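PDB 2OZ8: Mll7089 protein, which is of unknown function but, as a putative mandelate racemase relative of the enolase superfamily, probably binds magnesium and may act as a hydro-lyase. Local coordinates for residues L113-A118 / H123-S128; H155-G160 / T185-G190. All coordinates share one frame; numbering follows the deposited sequence.

Contact 1: residues L113-A118 / H123-S128; sequences LAAKEA and HVLLGS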
# COMPACT_ATOMS: atom_id res chain seq x y z
N LEU A 113 3.45 41.57 -20.14
CA LEU A 113 2.41 42.56 -20.30
C LEU A 113 1.72 42.94 -18.99
O LEU A 113 1.55 44.12 -18.73
CB LEU A 113 1.41 42.07 -21.36
CG LEU A 113 0.23 42.97 -21.70
CD1 LEU A 113 0.67 44.41 -22.00
CD2 LEU A 113 -0.39 42.33 -22.89
N ALA A 114 1.33 41.97 -18.17
CA ALA A 114 0.68 42.23 -16.87
C ALA A 114 1.54 43.02 -15.92
O ALA A 114 1.06 43.92 -15.25
CB ALA A 114 0.24 40.94 -16.21
N ALA A 115 2.79 42.65 -15.83
CA ALA A 115 3.78 43.42 -15.08
C ALA A 115 3.99 44.87 -15.61
O ALA A 115 3.98 45.83 -14.82
CB ALA A 115 5.11 42.65 -15.06
N LYS A 116 4.21 45.04 -16.91
CA LYS A 116 4.35 46.38 -17.44
C LYS A 116 3.12 47.23 -17.07
O LYS A 116 3.24 48.33 -16.55
CB LYS A 116 4.54 46.36 -18.96
CG LYS A 116 5.82 45.79 -19.39
CD LYS A 116 6.00 45.85 -20.89
CE LYS A 116 7.34 45.26 -21.21
NZ LYS A 116 7.36 45.10 -22.65
N GLU A 117 1.93 46.68 -17.31
CA GLU A 117 0.72 47.39 -17.01
C GLU A 117 0.47 47.64 -15.52
O GLU A 117 -0.16 48.61 -15.15
CB GLU A 117 -0.45 46.72 -17.73
CG GLU A 117 -0.48 47.18 -19.18
CD GLU A 117 -1.45 46.44 -20.03
OE1 GLU A 117 -1.80 46.98 -21.11
OE2 GLU A 117 -1.87 45.32 -19.63
N ALA A 118 1.01 46.80 -14.64
CA ALA A 118 0.95 47.10 -13.21
C ALA A 118 2.07 48.04 -12.85
O ALA A 118 2.15 48.49 -11.72
CB ALA A 118 1.00 45.79 -12.33
N HIS A 123 9.41 39.85 -11.41
CA HIS A 123 9.69 39.23 -10.12
C HIS A 123 9.00 39.88 -8.90
O HIS A 123 8.55 39.16 -7.99
CB HIS A 123 11.20 39.08 -9.90
CG HIS A 123 11.93 40.36 -9.64
ND1 HIS A 123 12.29 40.77 -8.37
CD2 HIS A 123 12.40 41.30 -10.49
CE1 HIS A 123 12.96 41.91 -8.45
NE2 HIS A 123 13.03 42.26 -9.73
N VAL A 124 8.94 41.21 -8.88
CA VAL A 124 8.25 41.91 -7.79
C VAL A 124 6.74 41.55 -7.83
O VAL A 124 6.16 41.19 -6.81
CB VAL A 124 8.46 43.47 -7.85
CG1 VAL A 124 7.66 44.17 -6.75
CG2 VAL A 124 10.00 43.83 -7.78
N LEU A 125 6.15 41.61 -9.01
CA LEU A 125 4.78 41.14 -9.21
C LEU A 125 4.65 39.66 -8.75
O LEU A 125 3.60 39.26 -8.20
CB LEU A 125 4.35 41.29 -10.67
CG LEU A 125 2.94 40.82 -11.04
CD1 LEU A 125 1.77 41.68 -10.39
CD2 LEU A 125 2.81 40.78 -12.60
N LEU A 126 5.71 38.86 -8.97
CA LEU A 126 5.68 37.43 -8.57
C LEU A 126 5.84 37.23 -7.06
O LEU A 126 5.78 36.10 -6.60
CB LEU A 126 6.65 36.55 -9.39
CG LEU A 126 6.31 36.47 -10.89
CD1 LEU A 126 7.34 35.67 -11.65
CD2 LEU A 126 4.84 35.99 -11.15
N GLY A 127 5.98 38.35 -6.33
CA GLY A 127 6.12 38.35 -4.88
C GLY A 127 7.57 38.24 -4.38
O GLY A 127 7.78 37.97 -3.22
N SER A 128 8.57 38.48 -5.23
CA SER A 128 9.93 38.27 -4.78
C SER A 128 10.27 39.16 -3.62
O SER A 128 9.63 40.19 -3.41
CB SER A 128 10.96 38.50 -5.91
OG SER A 128 11.13 39.89 -6.18

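Contact 2: residues H155-G160 / T185-G190; sequences HAASIG and TCVPAG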
# COMPACT_ATOMS: atom_id res chain seq x y z
N HIS A 155 36.42 29.30 -19.82
CA HIS A 155 35.75 30.59 -19.89
C HIS A 155 34.72 30.79 -18.75
O HIS A 155 34.77 31.81 -18.05
CB HIS A 155 35.09 30.87 -21.23
CG HIS A 155 34.56 32.27 -21.34
ND1 HIS A 155 33.21 32.56 -21.41
CD2 HIS A 155 35.20 33.46 -21.35
CE1 HIS A 155 33.05 33.87 -21.48
NE2 HIS A 155 34.25 34.44 -21.45
N ALA A 156 33.81 29.84 -18.51
CA ALA A 156 32.86 30.05 -17.40
C ALA A 156 33.56 30.34 -16.04
O ALA A 156 33.15 31.25 -15.30
CB ALA A 156 31.87 28.91 -17.28
N ALA A 157 34.59 29.56 -15.71
CA ALA A 157 35.35 29.81 -14.48
C ALA A 157 36.02 31.20 -14.48
O ALA A 157 35.98 31.91 -13.44
CB ALA A 157 36.35 28.69 -14.19
N SER A 158 36.59 31.60 -15.63
CA SER A 158 37.20 32.95 -15.79
C SER A 158 36.35 34.07 -15.24
O SER A 158 36.88 34.95 -14.56
CB SER A 158 37.40 33.32 -17.25
OG SER A 158 38.58 32.77 -17.74
N ILE A 159 35.05 34.03 -15.58
CA ILE A 159 34.09 35.10 -15.25
C ILE A 159 33.20 34.75 -14.04
O ILE A 159 32.17 35.38 -13.81
CB ILE A 159 33.20 35.45 -16.46
CG1 ILE A 159 32.20 34.30 -16.76
CG2 ILE A 159 34.08 35.83 -17.72
CD1 ILE A 159 31.47 34.43 -18.05
N GLY A 160 33.56 33.74 -13.26
CA GLY A 160 33.01 33.68 -11.90
C GLY A 160 31.94 32.67 -11.56
O GLY A 160 31.38 32.73 -10.46
N THR A 185 40.29 19.54 -14.53
CA THR A 185 41.47 20.27 -14.99
C THR A 185 41.18 21.72 -15.41
O THR A 185 42.13 22.45 -15.70
CB THR A 185 42.15 19.64 -16.23
OG1 THR A 185 41.32 19.81 -17.38
CG2 THR A 185 42.49 18.17 -16.04
N CYS A 186 39.92 22.15 -15.48
CA CYS A 186 39.73 23.54 -15.89
C CYS A 186 38.88 24.45 -15.01
O CYS A 186 38.63 25.60 -15.36
CB CYS A 186 39.39 23.68 -17.37
SG CYS A 186 38.03 22.76 -18.08
N VAL A 187 38.52 23.95 -13.83
CA VAL A 187 37.80 24.73 -12.86
C VAL A 187 38.46 24.74 -11.47
O VAL A 187 39.17 23.80 -11.08
CB VAL A 187 36.28 24.34 -12.80
CG1 VAL A 187 35.67 24.47 -14.18
CG2 VAL A 187 36.03 22.97 -12.14
N PRO A 188 38.25 25.82 -10.71
CA PRO A 188 38.85 25.85 -9.37
C PRO A 188 38.45 24.64 -8.57
O PRO A 188 37.35 24.13 -8.76
CB PRO A 188 38.27 27.11 -8.74
CG PRO A 188 37.94 28.00 -9.93
CD PRO A 188 37.51 27.07 -11.03
N ALA A 189 39.36 24.19 -7.69
CA ALA A 189 39.06 23.13 -6.69
C ALA A 189 37.83 23.48 -5.87
O ALA A 189 37.68 24.62 -5.40
CB ALA A 189 40.24 22.90 -5.75
N GLY A 190 36.96 22.50 -5.68
CA GLY A 190 35.79 22.72 -4.79
C GLY A 190 34.61 23.46 -5.42
O GLY A 190 33.71 23.87 -4.71

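Contact 1: residues L113-A118 / H123-S128
Leu125 reaches from the short helix 122-125 to the small residues Ala114 and Ala115 of helix 103-118, two sequence-adjacent helices joined by a tight turn in a protein with the enolase-superfamily barrel. Helix 122-125 also lies against helix 304-309, where Leu126 touches Met306 and Ala309. The contact is apolar and carried by one methyl group. CD2 of Leu125 lies 3.9 Å from Ala115 CB and a longer 4.4 Å from Ala114 CB. It also rests on main chain, 3.7 Å from Ala115 N, which puts the methyl against the helix backbone and not on side chains alone. Two alanines in succession leave the backbone accessible, and the nearest CA atoms, those of Ala115 and Leu125, come within 6.4 Å. CB of Leu125 points toward the other helix, and CG anti to the backbone N (chi1 179°) carries the branched end on, letting CD2 reach Ala115. All three touching residues are buried. Part of that burial comes from Trp111 of helix 103-118, which touches Leu125, and from a second subunit, whose Ile81 packs on the same leucine.

Hydrogen bonding acts within each segment and at its borders. Gly127, at a phi of 88°, ends the short helix in a Schellman motif, with its N bonded to Val124 O and Ser128 N returning to His123 O. The subunit interface runs along this helix end, where Gly127 O accepts a bond from Arg86 NE of the second subunit. Farther from the apolar patch, the imidazole of His123 has Val124 CG2 3.6 Å above one face, displaced toward the rim of the ring. Ser128 CB lies at the ring edge, in plane, and His123 ND1 and Ser128 OG are hydrogen-bonded at 2.6 Å; either could be the donor.

Contact 2: residues H155-G160 / T185-G190
A small surface contact joins two successive helix-to-strand connections of the TIM-barrel domain: the end of helix 146-158 meets the loop that leads from helix 173-184 into strand 192-196. The evidence is a buried surface of only 91 Å², centred on Ala157, whose CB points at the loop. The nearest CA atoms, those of Ala157 and Val187, are 5.9 Å apart.

The Ala157 methyl makes every contact of the helix segment, with three consecutive residues of the loop. Its closest partner is the proline ring, with Ala157 CB 3.7 Å from Pro188 CD, the ring carbon bonded to the proline nitrogen. The methyl also lies 4.0 Å from the carbonyl oxygen Cys186 O. A looser apolar approach of 4.3 Å links Ala157 CB to Val187 CG1. The loop therefore meets the helix with main chain as well as side chains. Phe164 of strand 163-167 touches both Ala157 and Val187, tying the contact to the barrel wall, while the Cys186 side chain packs on Val150, Phe153 and Ser154 of helix 146-158.

Hydrogen bonds shape the two segments separately. Gly160, with a phi of 106°, is the C-prime residue of a Schellman motif that stops the helix just past the contact and turns the chain toward strand 163-167; Tyr161 N completes the motif by bonding to Ala156 O. The residue in the contact also anchors this cap: the carbonyl oxygen Ala157 O accepts a bond from Gly160 N at 3.0 Å.

In the fold
From the N terminus, the chain builds the antiparallel sheet whose strands fall between residues 5 and 52, and several helices, before reaching contact 1, which closes a loop of four residues between its segments, the last of them already in helix 122-125. Strand 132-138 then opens the barrel sheet. Contact 2 closes a longer loop of 24 residues that holds strand 163-167 and most of helix 173-184, joining the end of helix 146-158 to the loop that follows helix 173-184. The loops follow in series, neither nesting nor crossing. The centres of contact 1 and contact 2 are 35 Å apart, and their nearest atoms about 21 Å. Contact 1 borders a second subunit, whereas no other chain of the assembly touches the segments of contact 2.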